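Local coordinates for protein UDP-glucose:anthocyanidin 3-O-glucosyltransferase (Clitoria ternatea, PDB 4WHM) that belongs to the GT-B clan of glycosyltransferases, pairing two Rossmann-like halves, with UDP bound between them, at residues Ser16-Leu21 / Ala47-Lys52; Pro130-Trp135 / Ala206-Val211; Phe294-Ala299 / Gly320-Trp325. All coordinates share one frame; numbering follows the deposited sequence.

How the contacts relate
Contacts 1 and 2 belong to the N-terminal Rossmann-like half and touch each other, since the Phe134 ring of contact 2 packs on Pro20 and Leu21 of contact 1. Contact 3 sits in the C-terminal half, its centre about 38 Å from that of contact 2. Contact 2 is the buried one, a parallel strand pair inside the larger sheet. Contact 3 is a similar pair, but partly buried, consistent with 320-323 being the outermost strand of its sheet. Contact 1 is also partly buried and joins two helices by apolar side chains alone. UDP bridges contacts 1 and 3: its phosphate end meets Ser16, and its uracil meets Trp325.

Contact 1 (Ser16-Leu21 / Ala47-Lys52). With UDP (uridine-5'-diphosphate), chain B.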
loop_
_atom_site.group_PDB
_atom_site.type_symbol
_atom_site.label_atom_id
_atom_site.label_comp_id
_atom_site.label_asym_id
_atom_site.label_seq_id
_atom_site.Cartn_x
_atom_site.Cartn_y
_atom_site.Cartn_z
ATOM N N SER A 16 -2.157 -6.760 -2.242
ATOM C CA SER A 16 -2.580 -5.676 -1.364
ATOM C C SER A 16 -3.137 -4.468 -2.110
ATOM O O SER A 16 -3.588 -3.511 -1.476
ATOM C CB SER A 16 -1.431 -5.239 -0.472
ATOM O OG SER A 16 -0.448 -4.601 -1.262
ATOM N N HIS A 17 -3.110 -4.491 -3.443
ATOM C CA HIS A 17 -3.805 -3.457 -4.206
ATOM C C HIS A 17 -5.324 -3.659 -4.150
ATOM O O HIS A 17 -6.094 -2.751 -4.455
ATOM C CB HIS A 17 -3.371 -3.478 -5.672
ATOM C CG HIS A 17 -2.060 -2.803 -5.928
ATOM N ND1 HIS A 17 -1.972 -1.563 -6.526
ATOM C CD2 HIS A 17 -0.788 -3.194 -5.675
ATOM C CE1 HIS A 17 -0.699 -1.215 -6.624
ATOM N NE2 HIS A 17 0.040 -2.187 -6.117
ATOM N N LEU A 18 -5.754 -4.861 -3.800
ATOM C CA LEU A 18 -7.177 -5.201 -3.912
ATOM C C LEU A 18 -8.082 -4.643 -2.800
ATOM O O LEU A 18 -9.058 -3.934 -3.092
ATOM C CB LEU A 18 -7.346 -6.710 -4.100
ATOM C CG LEU A 18 -6.883 -7.167 -5.483
ATOM C CD1 LEU A 18 -6.493 -8.642 -5.463
ATOM C CD2 LEU A 18 -7.993 -6.901 -6.498
ATOM N N PRO A 19 -7.776 -4.939 -1.525
ATOM C CA PRO A 19 -8.691 -4.398 -0.508
ATOM C C PRO A 19 -8.885 -2.853 -0.499
ATOM O O PRO A 19 -10.027 -2.416 -0.323
ATOM C CB PRO A 19 -8.068 -4.879 0.811
ATOM C CG PRO A 19 -7.288 -6.111 0.428
ATOM C CD PRO A 19 -6.734 -5.799 -0.927
ATOM N N PRO A 20 -7.817 -2.047 -0.683
ATOM C CA PRO A 20 -8.069 -0.597 -0.669
ATOM C C PRO A 20 -9.057 -0.135 -1.738
ATOM O O PRO A 20 -9.832 0.798 -1.482
ATOM C CB PRO A 20 -6.687 0.004 -0.942
ATOM C CG PRO A 20 -5.722 -1.033 -0.444
ATOM C CD PRO A 20 -6.371 -2.344 -0.796
ATOM N N LEU A 21 -9.051 -0.758 -2.912
ATOM C CA LEU A 21 -9.993 -0.329 -3.942
ATOM C C LEU A 21 -11.411 -0.835 -3.670
ATOM O O LEU A 21 -12.392 -0.099 -3.875
ATOM C CB LEU A 21 -9.513 -0.735 -5.339
ATOM C CG LEU A 21 -10.380 -0.218 -6.488
ATOM C CD1 LEU A 21 -10.543 1.285 -6.434
ATOM C CD2 LEU A 21 -9.771 -0.615 -7.828
ATOM N N ALA A 47 -11.215 -14.266 -6.421
ATOM C CA ALA A 47 -11.225 -15.261 -5.349
ATOM C C ALA A 47 -10.655 -14.642 -4.082
ATOM O O ALA A 47 -11.128 -14.904 -2.975
ATOM C CB ALA A 47 -10.413 -16.487 -5.735
ATOM N N PHE A 48 -9.625 -13.825 -4.258
ATOM C CA PHE A 48 -8.928 -13.200 -3.139
ATOM C C PHE A 48 -9.868 -12.261 -2.381
ATOM O O PHE A 48 -9.874 -12.227 -1.149
ATOM C CB PHE A 48 -7.724 -12.427 -3.672
ATOM C CG PHE A 48 -6.893 -11.764 -2.610
ATOM C CD1 PHE A 48 -5.875 -12.463 -1.974
ATOM C CD2 PHE A 48 -7.102 -10.435 -2.279
ATOM C CE1 PHE A 48 -5.088 -11.851 -1.008
ATOM C CE2 PHE A 48 -6.325 -9.815 -1.317
ATOM C CZ PHE A 48 -5.310 -10.526 -0.680
ATOM N N LEU A 49 -10.676 -11.505 -3.115
ATOM C CA LEU A 49 -11.544 -10.507 -2.486
ATOM C C LEU A 49 -12.905 -11.026 -2.057
ATOM O O LEU A 49 -13.422 -10.621 -1.018
ATOM C CB LEU A 49 -11.764 -9.317 -3.426
ATOM C CG LEU A 49 -10.699 -8.234 -3.449
ATOM C CD1 LEU A 49 -11.197 -7.090 -4.329
ATOM C CD2 LEU A 49 -10.389 -7.754 -2.024
ATOM N N PHE A 50 -13.500 -11.907 -2.853
ATOM C CA PHE A 50 -14.933 -12.152 -2.714
ATOM C C PHE A 50 -15.361 -13.525 -2.189
ATOM O O PHE A 50 -16.552 -13.784 -2.043
ATOM C CB PHE A 50 -15.629 -11.831 -4.041
ATOM C CG PHE A 50 -15.438 -10.408 -4.478
ATOM C CD1 PHE A 50 -16.003 -9.371 -3.748
ATOM C CD2 PHE A 50 -14.672 -10.102 -5.596
ATOM C CE1 PHE A 50 -15.829 -8.055 -4.134
ATOM C CE2 PHE A 50 -14.489 -8.788 -5.992
ATOM C CZ PHE A 50 -15.068 -7.762 -5.262
ATOM N N THR A 51 -14.407 -14.395 -1.889
ATOM C CA THR A 51 -14.755 -15.760 -1.490
ATOM C C THR A 51 -15.659 -15.837 -0.256
ATOM O O THR A 51 -16.746 -16.410 -0.313
ATOM C CB THR A 51 -13.507 -16.624 -1.274
ATOM O OG1 THR A 51 -12.824 -16.783 -2.524
ATOM C CG2 THR A 51 -13.895 -17.993 -0.735
ATOM N N LYS A 52 -15.218 -15.267 0.855
ATOM C CA LYS A 52 -16.006 -15.359 2.081
ATOM C C LYS A 52 -16.691 -14.030 2.381
ATOM O O LYS A 52 -16.660 -13.538 3.512
ATOM C CB LYS A 52 -15.117 -15.797 3.248
ATOM C CG LYS A 52 -13.795 -15.049 3.347
ATOM C CD LYS A 52 -12.783 -15.844 4.166
ATOM C CE LYS A 52 -11.451 -15.111 4.292
ATOM N NZ LYS A 52 -10.402 -16.005 4.857
HETATM N N1 UDP B . -1.074 -8.602 6.508
HETATM C C2 UDP B . -1.854 -9.283 7.471
HETATM N N3 UDP B . -1.326 -10.289 8.175
HETATM C C4 UDP B . -0.057 -10.670 7.992
HETATM C C5 UDP B . 0.739 -10.018 7.049
HETATM C C6 UDP B . 0.206 -8.966 6.305
HETATM O O2 UDP B . -3.050 -8.957 7.665
HETATM O O4 UDP B . 0.396 -11.623 8.678
HETATM C "C1'" UDP B . -1.673 -7.504 5.738
HETATM C "C2'" UDP B . -1.256 -6.133 6.251
HETATM O "O2'" UDP B . -2.039 -5.732 7.384
HETATM C "C3'" UDP B . -1.471 -5.253 5.029
HETATM C "C4'" UDP B . -1.129 -6.187 3.882
HETATM O "O4'" UDP B . -1.210 -7.526 4.383
HETATM O "O3'" UDP B . -2.857 -4.905 4.910
HETATM C "C5'" UDP B . 0.302 -5.951 3.440
HETATM O "O5'" UDP B . 0.308 -4.994 2.392
HETATM P PA UDP B . 1.528 -3.969 2.254
HETATM O O1A UDP B . 1.105 -2.892 1.282
HETATM O O2A UDP B . 1.977 -3.550 3.635
HETATM O O3A UDP B . 2.744 -4.880 1.676
HETATM P PB UDP B . 2.756 -6.066 0.562
HETATM O O1B UDP B . 1.796 -5.662 -0.534
HETATM O O2B UDP B . 2.385 -7.335 1.304
HETATM O O3B UDP B . 4.204 -6.070 0.129
#
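Beside the UDP site, just along the chain from the serine that bonds the diphosphate, Leu18 and Pro19 of helix 18-31 pack against Phe48 and Leu49 of helix 43-50. Leu18 does most of the work and divides its side chain between two partners. Its CB rests on the branch point of Leu49, 3.7 Å from CG, while its CD2 slants past Leu49 CD1 at 3.9 Å. The other methyl, CD1, approaches the Phe48 ring obliquely and comes within 3.7 Å of CD2. Phe48 can be met there because its CG is anti to the backbone N (chi1 -178°), which sends the ring across to the neighbouring helix. Pro19 reaches the same ring differently: its CD lies at the ring edge, near the plane, 4.1 Å from Phe48 CE2. These two side chains cross at about a right angle. In the Rossmann-like N-terminal half, these helices follow strands 6-10 and 36-42, neighbours in the parallel sheet, so the contact joins two successive beta-alpha units. Leu22, a turn further along helix 18-31, continues the packing against Leu49. At the ligand end, Ser16 OG donates a 2.6 Å hydrogen bond to O1B, a beta-phosphate oxygen of UDP. Asn347, which bonds UDP too, makes a weak hydrogen bond to Ser16 O from the C-terminal half. Past Phe50, the hydroxyl of Thr51 turns back to Ala47, with OG1 donating to O at 2.6 Å, in the carbonyl plane and on a lone pair.

Contact 2 (Pro130-Trp135 / Ala206-Val211); sequences PWIAFW and AKAVVV
Three aromatic rings of strand 131-135, those of Trp131, Phe134 and Trp135, are each met obliquely by the neighbouring segment. Ala206 puts its CB against the benzo part of the Trp131 indole, 3.6 Å from CE3. Phe134 is approached by both backbone and side chain of Val210: its CD1 lies 3.6 Å from Val210 O, with the CG1 methyl a little beyond. Val211 CG1 slants toward the Trp135 ring, whose far end leads away to bond Val138 O through NE1; likewise Trp131 NE1 bonds Ser120 OG. The rings hang from a parallel strand pair with axes crossing at -21°, Phe134 and Trp135 leaving by opposite faces. Ile132, Phe134, Ala208 and Val210 occupy one face of the sheet. Here Ile132 CG2 crosses Val210 CG2 at 3.8 Å, and Leu439 of helix 431-445 covers both. That helix comes back from the chain's C-terminus onto the N-terminal half, as in other GT-B plant enzymes. Ala133, Trp135, Val209 and Val211 line the other face. Ala133 is gripped at both polar atoms: its N donates to Ala208 O at 3.0 Å, and its O accepts a nearly straight bond from Val210 N (2.8 Å, 170° at the hydrogen). Trp135 N then donates to Val210 O at 2.8 Å. Ile132 and Phe134 make backbone bonds to strand 110-114, at Ile111 and Ala113. The opening of the pair is less regular. Lys207 N reaches Trp131 O through a bent bond (2.8 Å, 133°) and makes a weak one to a water that also accepts from Trp131 N. Backbone polarity is thus met mainly strand to strand in the apolar interior, with water joining in where Lys207 reaches the surface.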
loop_
_atom_site.group_PDB
_atom_site.type_symbol
_atom_site.label_atom_id
_atom_site.label_comp_id
_atom_site.label_asym_id
_atom_site.label_seq_id
_atom_site.Cartn_x
_atom_site.Cartn_y
_atom_site.Cartn_z
ATOM N N PRO A 130 -15.245 9.878 -18.004
ATOM C CA PRO A 130 -14.106 10.248 -17.155
ATOM C C PRO A 130 -13.364 9.039 -16.596
ATOM O O PRO A 130 -13.966 7.989 -16.330
ATOM C CB PRO A 130 -14.751 11.036 -16.007
ATOM C CG PRO A 130 -16.206 10.720 -16.068
ATOM C CD PRO A 130 -16.515 10.427 -17.499
ATOM N N TRP A 131 -12.056 9.205 -16.427
ATOM C CA TRP A 131 -11.198 8.174 -15.881
ATOM C C TRP A 131 -10.680 8.686 -14.548
ATOM O O TRP A 131 -10.052 9.754 -14.491
ATOM C CB TRP A 131 -10.019 7.936 -16.828
ATOM C CG TRP A 131 -9.153 6.790 -16.428
ATOM C CD1 TRP A 131 -9.504 5.472 -16.392
ATOM C CD2 TRP A 131 -7.781 6.853 -16.016
ATOM N NE1 TRP A 131 -8.433 4.708 -15.984
ATOM C CE2 TRP A 131 -7.364 5.535 -15.742
ATOM C CE3 TRP A 131 -6.866 7.899 -15.849
ATOM C CZ2 TRP A 131 -6.065 5.230 -15.317
ATOM C CZ3 TRP A 131 -5.577 7.593 -15.433
ATOM C CH2 TRP A 131 -5.194 6.271 -15.169
ATOM N N ILE A 132 -10.973 7.953 -13.483
ATOM C CA ILE A 132 -10.532 8.310 -12.135
ATOM C C ILE A 132 -9.450 7.326 -11.707
ATOM O O ILE A 132 -9.681 6.115 -11.641
ATOM C CB ILE A 132 -11.725 8.279 -11.161
ATOM C CG1 ILE A 132 -12.797 9.271 -11.622
ATOM C CG2 ILE A 132 -11.294 8.592 -9.724
ATOM C CD1 ILE A 132 -14.097 9.179 -10.831
ATOM N N ALA A 133 -8.249 7.836 -11.446
ATOM C CA ALA A 133 -7.128 6.981 -11.057
ATOM C C ALA A 133 -7.024 6.880 -9.547
ATOM O O ALA A 133 -7.063 7.895 -8.841
ATOM C CB ALA A 133 -5.806 7.502 -11.652
ATOM N N PHE A 134 -6.873 5.652 -9.060
ATOM C CA PHE A 134 -6.792 5.385 -7.630
ATOM C C PHE A 134 -5.343 5.063 -7.274
ATOM O O PHE A 134 -4.685 4.295 -7.983
ATOM C CB PHE A 134 -7.704 4.202 -7.290
ATOM C CG PHE A 134 -7.671 3.797 -5.837
ATOM C CD1 PHE A 134 -8.175 4.639 -4.853
ATOM C CD2 PHE A 134 -7.172 2.558 -5.468
ATOM C CE1 PHE A 134 -8.163 4.252 -3.508
ATOM C CE2 PHE A 134 -7.150 2.161 -4.129
ATOM C CZ PHE A 134 -7.650 3.016 -3.147
ATOM N N TRP A 135 -4.848 5.647 -6.183
ATOM C CA TRP A 135 -3.427 5.534 -5.830
ATOM C C TRP A 135 -3.260 4.976 -4.424
ATOM O O TRP A 135 -3.364 5.723 -3.441
ATOM C CB TRP A 135 -2.759 6.914 -5.924
ATOM C CG TRP A 135 -1.272 6.863 -5.772
ATOM C CD1 TRP A 135 -0.550 7.061 -4.633
ATOM C CD2 TRP A 135 -0.330 6.571 -6.802
ATOM N NE1 TRP A 135 0.790 6.910 -4.895
ATOM C CE2 TRP A 135 0.949 6.615 -6.227
ATOM C CE3 TRP A 135 -0.447 6.289 -8.170
ATOM C CZ2 TRP A 135 2.112 6.381 -6.965
ATOM C CZ3 TRP A 135 0.702 6.058 -8.900
ATOM C CH2 TRP A 135 1.965 6.105 -8.299
ATOM N N ALA A 206 -6.423 12.032 -16.112
ATOM C CA ALA A 206 -7.488 11.600 -15.209
ATOM C C ALA A 206 -8.389 12.759 -14.797
ATOM O O ALA A 206 -7.916 13.855 -14.478
ATOM C CB ALA A 206 -6.919 10.927 -13.975
ATOM N N LYS A 207 -9.695 12.500 -14.792
ATOM C CA LYS A 207 -10.657 13.447 -14.240
ATOM C C LYS A 207 -10.293 13.809 -12.804
ATOM O O LYS A 207 -10.385 14.973 -12.386
ATOM C CB LYS A 207 -12.056 12.832 -14.278
ATOM C CG LYS A 207 -13.149 13.711 -13.681
ATOM C CD LYS A 207 -13.374 14.968 -14.497
ATOM C CE LYS A 207 -14.680 15.644 -14.090
ATOM N NZ LYS A 207 -14.942 16.864 -14.912
ATOM N N ALA A 208 -9.889 12.803 -12.045
ATOM C CA ALA A 208 -9.411 13.023 -10.684
ATOM C C ALA A 208 -8.447 11.917 -10.324
ATOM O O ALA A 208 -8.533 10.808 -10.863
ATOM C CB ALA A 208 -10.564 13.032 -9.714
ATOM N N VAL A 209 -7.533 12.215 -9.405
ATOM C CA VAL A 209 -6.679 11.199 -8.824
ATOM C C VAL A 209 -7.075 11.084 -7.360
ATOM O O VAL A 209 -7.109 12.085 -6.640
ATOM C CB VAL A 209 -5.193 11.565 -8.929
ATOM C CG1 VAL A 209 -4.358 10.580 -8.137
ATOM C CG2 VAL A 209 -4.741 11.560 -10.391
ATOM N N VAL A 210 -7.397 9.869 -6.925
ATOM C CA VAL A 210 -7.828 9.643 -5.551
ATOM C C VAL A 210 -6.724 8.919 -4.789
ATOM O O VAL A 210 -6.376 7.784 -5.123
ATOM C CB VAL A 210 -9.085 8.792 -5.524
ATOM C CG1 VAL A 210 -9.471 8.446 -4.088
ATOM C CG2 VAL A 210 -10.220 9.529 -6.250
ATOM N N VAL A 211 -6.174 9.588 -3.776
ATOM C CA VAL A 211 -5.068 9.043 -3.003
ATOM C C VAL A 211 -5.608 8.400 -1.739
ATOM O O VAL A 211 -6.396 9.008 -1.003
ATOM C CB VAL A 211 -4.044 10.142 -2.637
ATOM C CG1 VAL A 211 -2.935 9.568 -1.763
ATOM C CG2 VAL A 211 -3.471 10.767 -3.909
HETATM O O HOH W 1 -10.504 11.412 -17.764
#

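Contact 3 (Phe294-Ala299 / Gly320-Trp325). With UDP (uridine-5'-diphosphate), chain B.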
loop_
_atom_site.group_PDB
_atom_site.type_symbol
_atom_site.label_atom_id
_atom_site.label_comp_id
_atom_site.label_asym_id
_atom_site.label_seq_id
_atom_site.Cartn_x
_atom_site.Cartn_y
_atom_site.Cartn_z
ATOM N N PHE A 294 13.531 -8.611 24.142
ATOM C CA PHE A 294 12.201 -7.989 24.136
ATOM C C PHE A 294 11.145 -8.997 23.748
ATOM O O PHE A 294 11.439 -9.973 23.067
ATOM C CB PHE A 294 12.143 -6.814 23.159
ATOM C CG PHE A 294 13.025 -5.655 23.538
ATOM C CD1 PHE A 294 12.811 -4.968 24.726
ATOM C CD2 PHE A 294 14.048 -5.232 22.687
ATOM C CE1 PHE A 294 13.618 -3.889 25.080
ATOM C CE2 PHE A 294 14.850 -4.152 23.024
ATOM C CZ PHE A 294 14.634 -3.480 24.230
ATOM N N PRO A 295 9.897 -8.773 24.184
ATOM C CA PRO A 295 8.846 -9.661 23.687
ATOM C C PRO A 295 8.548 -9.308 22.242
ATOM O O PRO A 295 8.694 -8.146 21.862
ATOM C CB PRO A 295 7.648 -9.338 24.582
ATOM C CG PRO A 295 7.917 -7.972 25.124
ATOM C CD PRO A 295 9.410 -7.831 25.205
ATOM N N PHE A 296 8.163 -10.291 21.439
ATOM C CA PHE A 296 7.945 -10.024 20.025
ATOM C C PHE A 296 6.865 -10.917 19.426
ATOM O O PHE A 296 6.645 -12.028 19.895
ATOM C CB PHE A 296 9.252 -10.178 19.231
ATOM C CG PHE A 296 9.857 -11.554 19.308
ATOM C CD1 PHE A 296 9.487 -12.542 18.412
ATOM C CD2 PHE A 296 10.808 -11.851 20.281
ATOM C CE1 PHE A 296 10.035 -13.815 18.485
ATOM C CE2 PHE A 296 11.376 -13.112 20.361
ATOM C CZ PHE A 296 10.996 -14.096 19.466
ATOM N N VAL A 297 6.185 -10.405 18.404
ATOM C CA VAL A 297 5.354 -11.226 17.538
ATOM C C VAL A 297 5.930 -11.095 16.125
ATOM O O VAL A 297 6.084 -9.979 15.609
ATOM C CB VAL A 297 3.886 -10.756 17.533
ATOM C CG1 VAL A 297 3.060 -11.603 16.554
ATOM C CG2 VAL A 297 3.288 -10.837 18.939
ATOM N N TRP A 298 6.277 -12.229 15.520
ATOM C CA TRP A 298 6.872 -12.239 14.184
ATOM C C TRP A 298 5.941 -13.035 13.275
ATOM O O TRP A 298 5.799 -14.251 13.427
ATOM C CB TRP A 298 8.270 -12.879 14.228
ATOM C CG TRP A 298 9.071 -12.783 12.939
ATOM C CD1 TRP A 298 8.676 -12.214 11.757
ATOM C CD2 TRP A 298 10.404 -13.279 12.720
ATOM N NE1 TRP A 298 9.689 -12.324 10.816
ATOM C CE2 TRP A 298 10.751 -12.980 11.382
ATOM C CE3 TRP A 298 11.335 -13.940 13.527
ATOM C CZ2 TRP A 298 11.996 -13.319 10.837
ATOM C CZ3 TRP A 298 12.567 -14.286 12.981
ATOM C CH2 TRP A 298 12.882 -13.973 11.648
ATOM N N ALA A 299 5.283 -12.331 12.357
ATOM C CA ALA A 299 4.481 -12.974 11.334
ATOM C C ALA A 299 5.423 -13.304 10.187
ATOM O O ALA A 299 5.990 -12.408 9.556
ATOM C CB ALA A 299 3.367 -12.053 10.872
ATOM N N GLY A 320 8.153 -14.831 22.977
ATOM C CA GLY A 320 7.935 -14.518 21.575
ATOM C C GLY A 320 6.935 -15.434 20.927
ATOM O O GLY A 320 6.743 -16.574 21.365
ATOM N N LYS A 321 6.276 -14.931 19.889
ATOM C CA LYS A 321 5.376 -15.754 19.095
ATOM C C LYS A 321 5.810 -15.656 17.638
ATOM O O LYS A 321 5.919 -14.555 17.094
ATOM C CB LYS A 321 3.927 -15.274 19.232
ATOM C CG LYS A 321 3.194 -15.861 20.434
ATOM C CD LYS A 321 1.709 -15.523 20.417
ATOM C CE LYS A 321 0.920 -16.422 19.477
ATOM N NZ LYS A 321 0.802 -17.822 19.981
ATOM N N VAL A 322 6.072 -16.803 17.016
ATOM C CA VAL A 322 6.409 -16.843 15.594
ATOM C C VAL A 322 5.300 -17.586 14.880
ATOM O O VAL A 322 5.118 -18.797 15.080
ATOM C CB VAL A 322 7.742 -17.554 15.334
ATOM C CG1 VAL A 322 8.000 -17.640 13.832
ATOM C CG2 VAL A 322 8.881 -16.818 16.046
ATOM N N VAL A 323 4.545 -16.861 14.061
ATOM C CA VAL A 323 3.335 -17.421 13.475
ATOM C C VAL A 323 3.252 -17.067 11.994
ATOM O O VAL A 323 3.916 -16.133 11.544
ATOM C CB VAL A 323 2.092 -16.888 14.192
ATOM C CG1 VAL A 323 2.129 -17.251 15.678
ATOM C CG2 VAL A 323 2.006 -15.390 14.013
ATOM N N SER A 324 2.430 -17.802 11.244
ATOM C CA SER A 324 2.371 -17.643 9.791
ATOM C C SER A 324 1.571 -16.419 9.345
ATOM O O SER A 324 1.869 -15.821 8.310
ATOM C CB SER A 324 1.796 -18.908 9.135
ATOM O OG SER A 324 2.643 -20.018 9.352
ATOM N N TRP A 325 0.552 -16.060 10.120
ATOM C CA TRP A 325 -0.360 -14.985 9.742
ATOM C C TRP A 325 -1.029 -14.394 10.985
ATOM O O TRP A 325 -1.385 -15.126 11.912
ATOM C CB TRP A 325 -1.427 -15.525 8.778
ATOM C CG TRP A 325 -2.383 -14.479 8.284
ATOM C CD1 TRP A 325 -3.605 -14.160 8.815
ATOM C CD2 TRP A 325 -2.192 -13.610 7.159
ATOM N NE1 TRP A 325 -4.184 -13.145 8.085
ATOM C CE2 TRP A 325 -3.339 -12.790 7.064
ATOM C CE3 TRP A 325 -1.167 -13.447 6.223
ATOM C CZ2 TRP A 325 -3.485 -11.822 6.070
ATOM C CZ3 TRP A 325 -1.311 -12.483 5.239
ATOM C CH2 TRP A 325 -2.461 -11.687 5.169
HETATM N N1 UDP B . -1.074 -8.602 6.508
HETATM C C2 UDP B . -1.854 -9.283 7.471
HETATM N N3 UDP B . -1.326 -10.289 8.175
HETATM C C4 UDP B . -0.057 -10.670 7.992
HETATM C C5 UDP B . 0.739 -10.018 7.049
HETATM C C6 UDP B . 0.206 -8.966 6.305
HETATM O O2 UDP B . -3.050 -8.957 7.665
HETATM O O4 UDP B . 0.396 -11.623 8.678
HETATM C "C1'" UDP B . -1.673 -7.504 5.738
HETATM C "C2'" UDP B . -1.256 -6.133 6.251
HETATM O "O2'" UDP B . -2.039 -5.732 7.384
HETATM C "C3'" UDP B . -1.471 -5.253 5.029
HETATM C "C4'" UDP B . -1.129 -6.187 3.882
HETATM O "O4'" UDP B . -1.210 -7.526 4.383
HETATM O "O3'" UDP B . -2.857 -4.905 4.910
HETATM C "C5'" UDP B . 0.302 -5.951 3.440
HETATM O "O5'" UDP B . 0.308 -4.994 2.392
HETATM P PA UDP B . 1.528 -3.969 2.254
HETATM O O1A UDP B . 1.105 -2.892 1.282
HETATM O O2A UDP B . 1.977 -3.550 3.635
HETATM O O3A UDP B . 2.744 -4.880 1.676
HETATM P PB UDP B . 2.756 -6.066 0.562
HETATM O O1B UDP B . 1.796 -5.662 -0.534
HETATM O O2B UDP B . 2.385 -7.335 1.304
HETATM O O3B UDP B . 4.204 -6.070 0.129
#
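Phe296 to Ala299 run alongside Gly320 to Val323 as a parallel strand pair, with axes only 8° apart. Three backbone bonds join them: Lys321 N to Phe296 O (2.9 Å), Trp298 N to Lys321 O (2.8 Å, almost straight) and Val323 N to Trp298 O (3.0 Å). Phe296 carries the side-chain contact. With chi1 at 60°, its CG sits between the backbone N and the carbonyl carbon, and the ring folds across Gly320. The glycine CA stands over the ring centre, 3.7 Å from the centroid and 10° off the normal, a CH-pi contact. Val322 comes to the edge of the same ring, its CG2 near the plane and 4.0 Å from Phe296 CE1. Trp298 lies on this face of the sheet too, its indole leading away onto Val285, Ala286 and Leu289 of helix 279-292. On the other face, Ala299 CB comes within 3.7 Å of UDP O4. Strand 320-323 is the outermost of the C-terminal sheet and runs into Trp325, the tryptophan that opens the PSPG signature of plant glycosyltransferases. The uracil lies over one face of this indole: N3 is 3.2 Å above the plane, over its centre, and O2 is 3.3 Å from Trp325 CZ2. Val326 O bonds UDP as well. The chemistry therefore changes along the strand: backbone bonds hold it in the sheet, with a ring lying flat over the glycine, and its exit presents a flat aromatic surface to the nucleobase.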